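Local coordinates for protein HTH-type transcriptional regulator cbl (Escherichia coli K12, PDB 2FYI) that probably serves as an accessory transcriptional regulator within the cys regulon, this chain being the cofactor-binding domain of the LysR-family protein, at residues 199-202 and 203-207; 152-156 and 157-161; 130-134 and 135-139; 31-34 and 35-39. All coordinates share one frame; numbering follows the deposited sequence.

How the interactions relate
All four contacts are local turns or ends of helices in the LysR substrate-binding domain. Interactions 1 and 4 lie on one side of the chain's centre, their centres 16 Å apart, and touch where Tyr204 meets Phe36 and Arg207 meets Leu39. Interaction 3 lies on the opposite side of the centre from both. Interactions 2 and 3 are similar Schellman helix ends, with centres 22 Å apart and nearest atoms about 8 Å apart. Within one chain interactions 2 and 4 stay about 15 Å apart at their nearest atoms, but across the dimer they meet: Ile33 and Arg37 of interaction 4 reach Tyr154, Leu157 and Gly158 of the second subunit.

Interaction 1 of 4, residues 199-202 and 203-207; sequences QLQR and NYVWR
Gln199 comes to the indole of Trp206 only through its backbone, where its carbonyl O lies 4.3 Å from Trp206 CZ2, at the start of the approach to the N-cap of helix 203-212. Gln201 makes the fuller contact. Its CB sits over one face of the indole, offset toward the rim and 3.6 Å from Trp206 CE2, and its CG follows at 3.7 Å from Trp206 CZ2. A bend at chi2 (-82°) then turns the amide off the indole toward Val205, where Gln201 OE1 is 3.7 Å from Val205 CG2. Beyond this contact the indole packs on Ile221 and Val225 of helix 218-226 and makes a cation-pi pair with Lys222. An alanine in place of Trp206 would probably leave Gln201 CB and CG without the flat surface they rest on and deprive Lys222 of its cation-pi mate. Arg202 holds the N-cap position itself, and its carbonyl O accepts from Val205 N at 3.2 Å, a bond that closes the first turn. Its side chain folds over Tyr204: Arg202 CB makes a CH-pi contact over the phenol face, 3.8 Å from the ring centroid. Bends at chi2 and chi3 bring the guanidinium round to the same ring, the two planes 66° apart, with Tyr204 CE1 against one guanidinium face and 3.4 Å from Arg202 NH1. That NH1 has its main polar partner in Ser13 O, whereas Arg202 NH2 gives Asn203 OD1 a weak, bent bond of 3.1 Å (N-H...O angle 131°).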
loop_
_atom_site.group_PDB
_atom_site.type_symbol
_atom_site.label_atom_id
_atom_site.label_comp_id
_atom_site.label_asym_id
_atom_site.label_seq_id
_atom_site.Cartn_x
_atom_site.Cartn_y
_atom_site.Cartn_z
ATOM N N GLN A 199 -5.868 28.070 -9.674
ATOM C CA GLN A 199 -5.488 27.404 -10.908
ATOM C C GLN A 199 -6.664 27.275 -11.900
ATOM O O GLN A 199 -7.758 26.864 -11.512
ATOM C CB GLN A 199 -4.904 26.031 -10.573
ATOM C CG GLN A 199 -4.187 25.335 -11.713
ATOM C CD GLN A 199 -3.139 26.229 -12.365
ATOM O OE1 GLN A 199 -2.526 27.093 -11.698
ATOM N NE2 GLN A 199 -2.931 26.040 -13.675
ATOM N N LEU A 200 -6.449 27.648 -13.165
ATOM C CA LEU A 200 -7.388 27.332 -14.252
ATOM C C LEU A 200 -7.365 25.832 -14.612
ATOM O O LEU A 200 -6.321 25.177 -14.492
ATOM C CB LEU A 200 -7.031 28.148 -15.489
ATOM C CG LEU A 200 -7.113 29.685 -15.468
ATOM C CD1 LEU A 200 -6.943 30.251 -16.883
ATOM C CD2 LEU A 200 -8.432 30.150 -14.869
ATOM N N GLN A 201 -8.495 25.285 -15.068
ATOM C CA GLN A 201 -8.578 23.854 -15.414
ATOM C C GLN A 201 -9.322 23.541 -16.717
ATOM O O GLN A 201 -10.046 24.390 -17.260
ATOM C CB GLN A 201 -9.246 23.090 -14.293
ATOM C CG GLN A 201 -8.591 23.278 -12.923
ATOM C CD GLN A 201 -7.367 22.382 -12.703
ATOM O OE1 GLN A 201 -6.985 21.566 -13.567
ATOM N NE2 GLN A 201 -6.754 22.523 -11.537
ATOM N N ARG A 202 -9.133 22.313 -17.213
ATOM C CA ARG A 202 -9.896 21.782 -18.362
ATOM C C ARG A 202 -11.321 21.475 -17.931
ATOM O O ARG A 202 -11.569 21.231 -16.746
ATOM C CB ARG A 202 -9.262 20.488 -18.873
ATOM C CG ARG A 202 -7.848 20.625 -19.455
ATOM C CD ARG A 202 -7.901 21.277 -20.822
ATOM N NE ARG A 202 -9.155 20.940 -21.499
ATOM C CZ ARG A 202 -9.328 19.892 -22.303
ATOM N NH1 ARG A 202 -8.327 19.058 -22.574
ATOM N NH2 ARG A 202 -10.508 19.683 -22.853
ATOM N N ASN A 203 -12.259 21.448 -18.865
ATOM C CA ASN A 203 -13.663 21.262 -18.491
ATOM C C ASN A 203 -13.918 19.983 -17.697
ATOM O O ASN A 203 -14.702 19.980 -16.738
ATOM C CB ASN A 203 -14.579 21.327 -19.716
ATOM C CG ASN A 203 -14.286 20.231 -20.738
ATOM O OD1 ASN A 203 -13.165 20.100 -21.219
ATOM N ND2 ASN A 203 -15.308 19.438 -21.073
ATOM N N TYR A 204 -13.240 18.899 -18.083
ATOM C CA TYR A 204 -13.445 17.606 -17.437
ATOM C C TYR A 204 -13.001 17.509 -15.956
ATOM O O TYR A 204 -13.518 16.662 -15.208
ATOM C CB TYR A 204 -12.863 16.468 -18.267
ATOM C CG TYR A 204 -11.414 16.613 -18.600
ATOM C CD1 TYR A 204 -11.004 16.867 -19.914
ATOM C CD2 TYR A 204 -10.434 16.490 -17.616
ATOM C CE1 TYR A 204 -9.631 16.992 -20.245
ATOM C CE2 TYR A 204 -9.056 16.615 -17.922
ATOM C CZ TYR A 204 -8.660 16.864 -19.237
ATOM O OH TYR A 204 -7.311 16.989 -19.552
ATOM N N VAL A 205 -12.062 18.355 -15.528
ATOM C CA VAL A 205 -11.632 18.331 -14.128
ATOM C C VAL A 205 -12.813 18.841 -13.344
ATOM O O VAL A 205 -13.202 18.249 -12.346
ATOM C CB VAL A 205 -10.443 19.282 -13.855
ATOM C CG1 VAL A 205 -10.125 19.375 -12.349
ATOM C CG2 VAL A 205 -9.240 18.889 -14.677
ATOM N N TRP A 206 -13.405 19.940 -13.819
ATOM C CA TRP A 206 -14.530 20.549 -13.104
ATOM C C TRP A 206 -15.669 19.545 -12.989
ATOM O O TRP A 206 -16.292 19.413 -11.935
ATOM C CB TRP A 206 -15.007 21.836 -13.770
ATOM C CG TRP A 206 -13.974 22.896 -13.869
ATOM C CD1 TRP A 206 -13.462 23.460 -15.029
ATOM C CD2 TRP A 206 -13.315 23.547 -12.788
ATOM N NE1 TRP A 206 -12.531 24.431 -14.718
ATOM C CE2 TRP A 206 -12.419 24.501 -13.350
ATOM C CE3 TRP A 206 -13.386 23.427 -11.400
ATOM C CZ2 TRP A 206 -11.601 25.320 -12.553
ATOM C CZ3 TRP A 206 -12.576 24.238 -10.615
ATOM C CH2 TRP A 206 -11.698 25.170 -11.191
ATOM N N ARG A 207 -15.908 18.808 -14.070
ATOM C CA ARG A 207 -16.936 17.799 -14.026
ATOM C C ARG A 207 -16.660 16.657 -13.054
ATOM O O ARG A 207 -17.558 16.211 -12.361
ATOM C CB ARG A 207 -17.229 17.233 -15.395
ATOM C CG ARG A 207 -18.499 16.417 -15.313
ATOM C CD ARG A 207 -19.709 17.345 -15.156
ATOM N NE ARG A 207 -20.145 17.759 -16.491
ATOM C CZ ARG A 207 -21.062 17.100 -17.209
ATOM N NH1 ARG A 207 -21.665 16.019 -16.688
ATOM N NH2 ARG A 207 -21.397 17.523 -18.436
#

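Interaction 2 of 4, residues 152-156 and 157-161; sequences KTYVA and LGLGI
Tyr154 with Leu157 and Leu159 forms a local hydrophobic contact round the C-terminal end of helix 148-157, at the turn that delivers the chain to strand 161-165. Leu157 CD2 lies 3.7 Å from Tyr154 CE2, and Leu159 CD2 is 4.0 Å from Tyr154 CD2, so methyls from two residues approach the CD2-CE2 side of the phenol obliquely. Both leucines run alongside the tyrosine and point the same way. In Leu159 the CG is anti to the backbone N (chi1 -161°), which turns the branch toward the base of the ring, where CD2 touches Tyr154 CB as well. The phenol OH is taken by Ala25 O of the second subunit, and Leu157 and Leu159 pack on Lys34 and Arg37 of that subunit, so this helix end belongs to the dimer interface. The backbone turns through four bonds. Leu157 N reaches Thr153 O at 2.9 Å in an alpha-helical i to i-4 step, and Gly158 N reaches Val155 O at 3.2 Å from well above the carbonyl plane. Gly158 N and Leu159 N both give weak bonds to Tyr154 O. A water bridges Val155 O, at 2.8 Å, and Gly160 O, at 2.9 Å, tying the helix end to the departing chain; Val155 CG2 also packs 3.8 Å from Gly160 O. Gly158 has a positive phi of 111°, at which a CB would press on the preceding carbonyl. Reversal at such a glycine, with the residue after it packed on Tyr154, is typical of the Schellman motif, here within a beta-alpha-beta crossover.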
loop_
_atom_site.group_PDB
_atom_site.type_symbol
_atom_site.label_atom_id
_atom_site.label_comp_id
_atom_site.label_asym_id
_atom_site.label_seq_id
_atom_site.Cartn_x
_atom_site.Cartn_y
_atom_site.Cartn_z
ATOM N N LYS A 152 -5.402 -6.511 6.960
ATOM C CA LYS A 152 -6.177 -7.774 6.865
ATOM C C LYS A 152 -5.296 -9.017 7.036
ATOM O O LYS A 152 -5.651 -9.944 7.764
ATOM C CB LYS A 152 -6.972 -7.892 5.569
ATOM C CG LYS A 152 -8.173 -6.996 5.531
ATOM C CD LYS A 152 -8.476 -6.601 4.087
ATOM C CE LYS A 152 -9.665 -5.637 3.951
ATOM N NZ LYS A 152 -9.787 -5.220 2.489
ATOM N N THR A 153 -4.137 -9.023 6.384
ATOM C CA THR A 153 -3.264 -10.177 6.430
ATOM C C THR A 153 -2.847 -10.493 7.860
ATOM O O THR A 153 -2.844 -11.663 8.251
ATOM C CB THR A 153 -2.062 -9.948 5.529
ATOM O OG1 THR A 153 -2.544 -9.761 4.192
ATOM C CG2 THR A 153 -1.067 -11.092 5.559
ATOM N N TYR A 154 -2.516 -9.472 8.657
ATOM C CA TYR A 154 -1.933 -9.759 9.962
ATOM C C TYR A 154 -2.992 -10.085 11.008
ATOM O O TYR A 154 -2.705 -10.790 11.996
ATOM C CB TYR A 154 -0.866 -8.708 10.374
ATOM C CG TYR A 154 0.340 -9.010 9.582
ATOM C CD1 TYR A 154 0.553 -8.409 8.341
ATOM C CD2 TYR A 154 1.181 -10.018 9.970
ATOM C CE1 TYR A 154 1.651 -8.770 7.549
ATOM C CE2 TYR A 154 2.261 -10.403 9.183
ATOM C CZ TYR A 154 2.499 -9.778 7.980
ATOM O OH TYR A 154 3.580 -10.196 7.205
ATOM N N VAL A 155 -4.217 -9.610 10.783
ATOM C CA VAL A 155 -5.300 -9.962 11.689
ATOM C C VAL A 155 -5.623 -11.423 11.433
ATOM O O VAL A 155 -5.786 -12.227 12.355
ATOM C CB VAL A 155 -6.551 -9.099 11.450
ATOM C CG1 VAL A 155 -7.760 -9.699 12.147
ATOM C CG2 VAL A 155 -6.304 -7.623 11.859
ATOM N N ALA A 156 -5.688 -11.773 10.159
ATOM C CA ALA A 156 -5.920 -13.152 9.769
ATOM C C ALA A 156 -4.825 -14.046 10.323
ATOM O O ALA A 156 -5.099 -15.131 10.764
ATOM C CB ALA A 156 -5.981 -13.267 8.278
ATOM N N LEU A 157 -3.583 -13.583 10.323
ATOM C CA LEU A 157 -2.463 -14.385 10.769
ATOM C C LEU A 157 -2.473 -14.646 12.256
ATOM O O LEU A 157 -1.872 -15.605 12.701
ATOM C CB LEU A 157 -1.172 -13.669 10.455
ATOM C CG LEU A 157 0.025 -14.599 10.431
ATOM C CD1 LEU A 157 -0.081 -15.465 9.200
ATOM C CD2 LEU A 157 1.289 -13.776 10.361
ATOM N N GLY A 158 -3.109 -13.788 13.046
ATOM C CA GLY A 158 -3.070 -13.953 14.470
ATOM C C GLY A 158 -2.287 -12.910 15.235
ATOM O O GLY A 158 -2.340 -12.869 16.462
ATOM N N LEU A 159 -1.576 -12.030 14.543
ATOM C CA LEU A 159 -0.743 -11.036 15.215
ATOM C C LEU A 159 -1.453 -10.097 16.198
ATOM O O LEU A 159 -0.793 -9.620 17.127
ATOM C CB LEU A 159 -0.046 -10.198 14.180
ATOM C CG LEU A 159 1.172 -9.431 14.663
ATOM C CD1 LEU A 159 2.317 -10.402 14.984
ATOM C CD2 LEU A 159 1.579 -8.439 13.582
ATOM N N GLY A 160 -2.757 -9.834 15.996
ATOM C CA GLY A 160 -3.513 -8.819 16.753
ATOM C C GLY A 160 -4.876 -8.433 16.144
ATOM O O GLY A 160 -5.347 -9.054 15.197
ATOM N N ILE A 161 -5.545 -7.423 16.668
ATOM C CA ILE A 161 -6.791 -6.983 16.045
ATOM C C ILE A 161 -6.580 -5.700 15.223
ATOM O O ILE A 161 -5.559 -5.013 15.371
ATOM C CB ILE A 161 -7.865 -6.715 17.097
ATOM C CG1 ILE A 161 -7.434 -5.547 17.982
ATOM C CG2 ILE A 161 -8.121 -7.951 17.908
ATOM C CD1 ILE A 161 -8.152 -5.440 19.266
HETATM O O HOH W 1 -5.442 -11.901 15.093
#

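Interaction 3 of 4, residues 130-134 and 135-139; sequences DAFAR and KGLLA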
loop_
_atom_site.group_PDB
_atom_site.type_symbol
_atom_site.label_atom_id
_atom_site.label_comp_id
_atom_site.label_asym_id
_atom_site.label_seq_id
_atom_site.Cartn_x
_atom_site.Cartn_y
_atom_site.Cartn_z
ATOM N N ASP A 130 -6.407 10.042 19.520
ATOM C CA ASP A 130 -7.139 10.992 20.352
ATOM C C ASP A 130 -8.229 10.348 21.165
ATOM O O ASP A 130 -8.469 10.713 22.312
ATOM C CB ASP A 130 -7.766 12.056 19.491
ATOM C CG ASP A 130 -6.733 12.940 18.846
ATOM O OD1 ASP A 130 -5.530 12.747 19.183
ATOM O OD2 ASP A 130 -7.122 13.817 18.015
ATOM N N ALA A 131 -8.921 9.396 20.556
ATOM C CA ALA A 131 -9.937 8.682 21.278
ATOM C C ALA A 131 -9.277 8.084 22.519
ATOM O O ALA A 131 -9.758 8.325 23.624
ATOM C CB ALA A 131 -10.541 7.625 20.428
ATOM N N PHE A 132 -8.162 7.360 22.349
ATOM C CA PHE A 132 -7.489 6.728 23.465
ATOM C C PHE A 132 -6.953 7.724 24.463
ATOM O O PHE A 132 -7.046 7.490 25.683
ATOM C CB PHE A 132 -6.359 5.836 22.992
ATOM C CG PHE A 132 -6.829 4.524 22.414
ATOM C CD1 PHE A 132 -6.477 4.149 21.118
ATOM C CD2 PHE A 132 -7.645 3.672 23.157
ATOM C CE1 PHE A 132 -6.907 2.950 20.569
ATOM C CE2 PHE A 132 -8.077 2.468 22.627
ATOM C CZ PHE A 132 -7.714 2.110 21.315
ATOM N N ALA A 133 -6.391 8.838 23.980
ATOM C CA ALA A 133 -5.808 9.809 24.913
ATOM C C ALA A 133 -6.865 10.347 25.837
ATOM O O ALA A 133 -6.595 10.619 26.985
ATOM C CB ALA A 133 -5.171 10.898 24.206
ATOM N N ARG A 134 -8.085 10.501 25.352
ATOM C CA ARG A 134 -9.149 10.902 26.255
ATOM C C ARG A 134 -9.302 9.898 27.387
ATOM O O ARG A 134 -9.725 10.272 28.436
ATOM C CB ARG A 134 -10.476 11.074 25.535
ATOM C CG ARG A 134 -10.599 12.354 24.732
ATOM C CD ARG A 134 -11.870 12.324 23.816
ATOM N NE ARG A 134 -11.585 12.675 22.407
ATOM C CZ ARG A 134 -11.810 11.889 21.343
ATOM N NH1 ARG A 134 -12.352 10.673 21.490
ATOM N NH2 ARG A 134 -11.485 12.327 20.120
ATOM N N LYS A 135 -8.949 8.629 27.215
ATOM C CA LYS A 135 -8.977 7.732 28.377
ATOM C C LYS A 135 -7.650 7.582 29.133
ATOM O O LYS A 135 -7.477 6.603 29.866
ATOM C CB LYS A 135 -9.441 6.342 27.993
ATOM C CG LYS A 135 -10.806 6.305 27.455
ATOM C CD LYS A 135 -11.725 7.073 28.315
ATOM C CE LYS A 135 -12.978 7.382 27.531
ATOM N NZ LYS A 135 -14.154 7.236 28.440
ATOM N N GLY A 136 -6.718 8.526 28.972
ATOM C CA GLY A 136 -5.351 8.367 29.509
ATOM C C GLY A 136 -4.467 7.250 28.917
ATOM O O GLY A 136 -3.475 6.863 29.545
ATOM N N LEU A 137 -4.799 6.754 27.717
ATOM C CA LEU A 137 -4.161 5.573 27.179
ATOM C C LEU A 137 -3.368 5.751 25.890
ATOM O O LEU A 137 -3.743 6.550 25.021
ATOM C CB LEU A 137 -5.217 4.544 26.870
ATOM C CG LEU A 137 -5.833 3.793 28.040
ATOM C CD1 LEU A 137 -7.011 2.978 27.549
ATOM C CD2 LEU A 137 -4.758 2.917 28.769
ATOM N N LEU A 138 -2.295 4.958 25.756
ATOM C CA LEU A 138 -1.619 4.683 24.474
ATOM C C LEU A 138 -2.088 3.350 23.896
ATOM O O LEU A 138 -2.210 2.383 24.624
ATOM C CB LEU A 138 -0.118 4.582 24.673
ATOM C CG LEU A 138 0.581 5.850 25.140
ATOM C CD1 LEU A 138 2.036 5.534 25.511
ATOM C CD2 LEU A 138 0.484 6.890 24.061
ATOM N N ALA A 139 -2.350 3.272 22.595
ATOM C CA ALA A 139 -2.662 1.979 22.006
ATOM C C ALA A 139 -1.354 1.218 21.824
ATOM O O ALA A 139 -0.304 1.819 21.628
ATOM C CB ALA A 139 -3.368 2.138 20.693
#
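Phe132, near the C-terminal end of helix 125-134, meets Leu137 and Ala139 of the chain leaving it. The Ala139 methyl comes to the ring obliquely, with Phe132 CE1 3.6 Å from Ala139 CB, while Phe132 CB lies 4.2 Å from Leu137 CB. With CG anti to the carbonyl carbon (chi1 -76°), the phenyl lies beside the departing chain and reaches Ala139, two residues past Leu137. What brings Leu137 and Ala139 there is a Schellman motif. Phe132 O is gripped by two donors from opposite faces of its plane: Leu137 N at 3.1 Å and Lys135 N at 2.7 Å. The Leu137 bond is the straighter, with an N-H...O angle of 159°. Gly136 N adds a bond of 2.9 Å to Ala133 O, and Gly136 supplies the positive phi that turns the chain back. The contact of Leu137 with Phe132 is the hydrophobic pair that usually accompanies this motif. Further out, Phe132 packs on Leu107 of helix 107-110 and on Leu115 of strand 115-118, which Ala139 touches as well, so the helix end and the loop both pack on strand 115-118 before the chain enters that strand's parallel neighbour, strand 141-145.

Interaction 4 of 4, residues 31-34 and 35-39; sequences EVIK and AFREL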
loop_
_atom_site.group_PDB
_atom_site.type_symbol
_atom_site.label_atom_id
_atom_site.label_comp_id
_atom_site.label_asym_id
_atom_site.label_seq_id
_atom_site.Cartn_x
_atom_site.Cartn_y
_atom_site.Cartn_z
ATOM N N GLU A 31 -15.871 3.184 -8.711
ATOM C CA GLU A 31 -17.230 3.482 -9.144
ATOM C C GLU A 31 -17.325 4.788 -9.936
ATOM O O GLU A 31 -17.858 4.862 -11.047
ATOM C CB GLU A 31 -18.087 3.648 -7.926
ATOM C CG GLU A 31 -19.521 3.765 -8.270
ATOM C CD GLU A 31 -20.395 3.124 -7.200
ATOM O OE1 GLU A 31 -19.994 3.173 -5.997
ATOM O OE2 GLU A 31 -21.474 2.572 -7.570
ATOM N N VAL A 32 -16.841 5.843 -9.313
ATOM C CA VAL A 32 -16.718 7.129 -9.948
ATOM C C VAL A 32 -15.933 7.020 -11.249
ATOM O O VAL A 32 -16.340 7.569 -12.263
ATOM C CB VAL A 32 -15.949 8.090 -9.018
ATOM C CG1 VAL A 32 -15.644 9.369 -9.722
ATOM C CG2 VAL A 32 -16.720 8.359 -7.733
ATOM N N ILE A 33 -14.797 6.334 -11.235
ATOM C CA ILE A 33 -14.035 6.190 -12.468
ATOM C C ILE A 33 -14.792 5.523 -13.605
ATOM O O ILE A 33 -14.703 5.972 -14.738
ATOM C CB ILE A 33 -12.699 5.561 -12.241
ATOM C CG1 ILE A 33 -11.817 6.619 -11.607
ATOM C CG2 ILE A 33 -12.094 5.102 -13.553
ATOM C CD1 ILE A 33 -10.608 6.062 -10.931
ATOM N N LYS A 34 -15.558 4.480 -13.307
ATOM C CA LYS A 34 -16.465 3.919 -14.307
ATOM C C LYS A 34 -17.371 4.989 -14.893
ATOM O O LYS A 34 -17.471 5.141 -16.128
ATOM C CB LYS A 34 -17.325 2.809 -13.737
ATOM C CG LYS A 34 -16.592 1.511 -13.594
ATOM C CD LYS A 34 -17.566 0.309 -13.642
ATOM C CE LYS A 34 -18.257 -0.016 -12.266
ATOM N NZ LYS A 34 -17.339 -0.384 -11.105
ATOM N N ALA A 35 -18.041 5.731 -14.016
ATOM C CA ALA A 35 -18.951 6.799 -14.462
ATOM C C ALA A 35 -18.256 7.783 -15.384
ATOM O O ALA A 35 -18.756 8.138 -16.463
ATOM C CB ALA A 35 -19.493 7.556 -13.280
ATOM N N PHE A 36 -17.104 8.253 -14.926
ATOM C CA PHE A 36 -16.343 9.224 -15.674
ATOM C C PHE A 36 -15.950 8.714 -17.056
ATOM O O PHE A 36 -16.032 9.465 -18.023
ATOM C CB PHE A 36 -15.113 9.629 -14.892
ATOM C CG PHE A 36 -14.283 10.686 -15.563
ATOM C CD1 PHE A 36 -13.175 10.344 -16.327
ATOM C CD2 PHE A 36 -14.585 12.031 -15.406
ATOM C CE1 PHE A 36 -12.383 11.317 -16.946
ATOM C CE2 PHE A 36 -13.795 13.017 -16.025
ATOM C CZ PHE A 36 -12.691 12.641 -16.801
ATOM N N ARG A 37 -15.541 7.447 -17.165
ATOM C CA ARG A 37 -15.102 6.914 -18.442
ATOM C C ARG A 37 -16.238 6.811 -19.453
ATOM O O ARG A 37 -16.010 6.985 -20.643
ATOM C CB ARG A 37 -14.356 5.603 -18.250
ATOM C CG ARG A 37 -12.935 5.845 -17.694
ATOM C CD ARG A 37 -12.088 4.575 -17.435
ATOM N NE ARG A 37 -11.633 3.928 -18.669
ATOM C CZ ARG A 37 -11.381 2.622 -18.754
ATOM N NH1 ARG A 37 -11.543 1.866 -17.675
ATOM N NH2 ARG A 37 -10.987 2.060 -19.899
ATOM N N GLU A 38 -17.460 6.548 -18.993
ATOM C CA GLU A 38 -18.643 6.604 -19.872
ATOM C C GLU A 38 -18.855 8.018 -20.368
ATOM O O GLU A 38 -18.928 8.287 -21.560
ATOM C CB GLU A 38 -19.881 6.274 -19.078
ATOM C CG GLU A 38 -19.773 4.997 -18.308
ATOM C CD GLU A 38 -20.606 3.909 -18.959
ATOM O OE1 GLU A 38 -20.818 3.992 -20.204
ATOM O OE2 GLU A 38 -21.055 2.990 -18.222
ATOM N N LEU A 39 -18.978 8.922 -19.412
ATOM C CA LEU A 39 -19.200 10.319 -19.689
ATOM C C LEU A 39 -18.129 10.892 -20.589
ATOM O O LEU A 39 -18.430 11.610 -21.518
ATOM C CB LEU A 39 -19.181 11.086 -18.383
ATOM C CG LEU A 39 -19.589 12.533 -18.513
ATOM C CD1 LEU A 39 -21.087 12.503 -18.661
ATOM C CD2 LEU A 39 -19.167 13.323 -17.278
#
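Ile33 lays its CG2 methyl against the aliphatic stem of Arg37 one turn further along helix 29-39, with Ile33 CG2 and Arg37 CD 3.9 Å apart and the two side chains crossing at a slant. Arg37 CG is also 3.4 Å from Ile33 O, so the stem of the arginine runs close to the backbone before a bend at chi3 takes the guanidinium away. At its far end Arg37 NH2 makes a weak hydrogen bond to Gly158 O of the second subunit; Ile33 packs on Tyr154 and Arg37 on Leu157 of that subunit. Beneath these side chains the backbone runs in regular alpha-helical steps. Ala35 N bonds to Glu31 O at 3.1 Å, and Phe36 N to Val32 O at 2.9 Å, both nearly straight, with N-H...O angles of 169°. Arg37 N and Ile33 O are 3.0 Å apart in the third bond, and Glu38 N and Lys34 O are 3.2 Å apart in the fourth. Phe36 sets its CG anti to the backbone N (chi1 -177°), and its ring leaves this turn to meet the Phe40 ring and, on helix 203-212, Tyr204. Ile33 faces the sheet and packs on Leu45 and Leu47 of strand 43-49. The side-chain link between the two turns is therefore aliphatic, while the backbone bonds carry the polar part; the guanidinium of Arg37 reaches the second subunit, where its weak bond to Gly158 O probably offers the charge a modest polar partner.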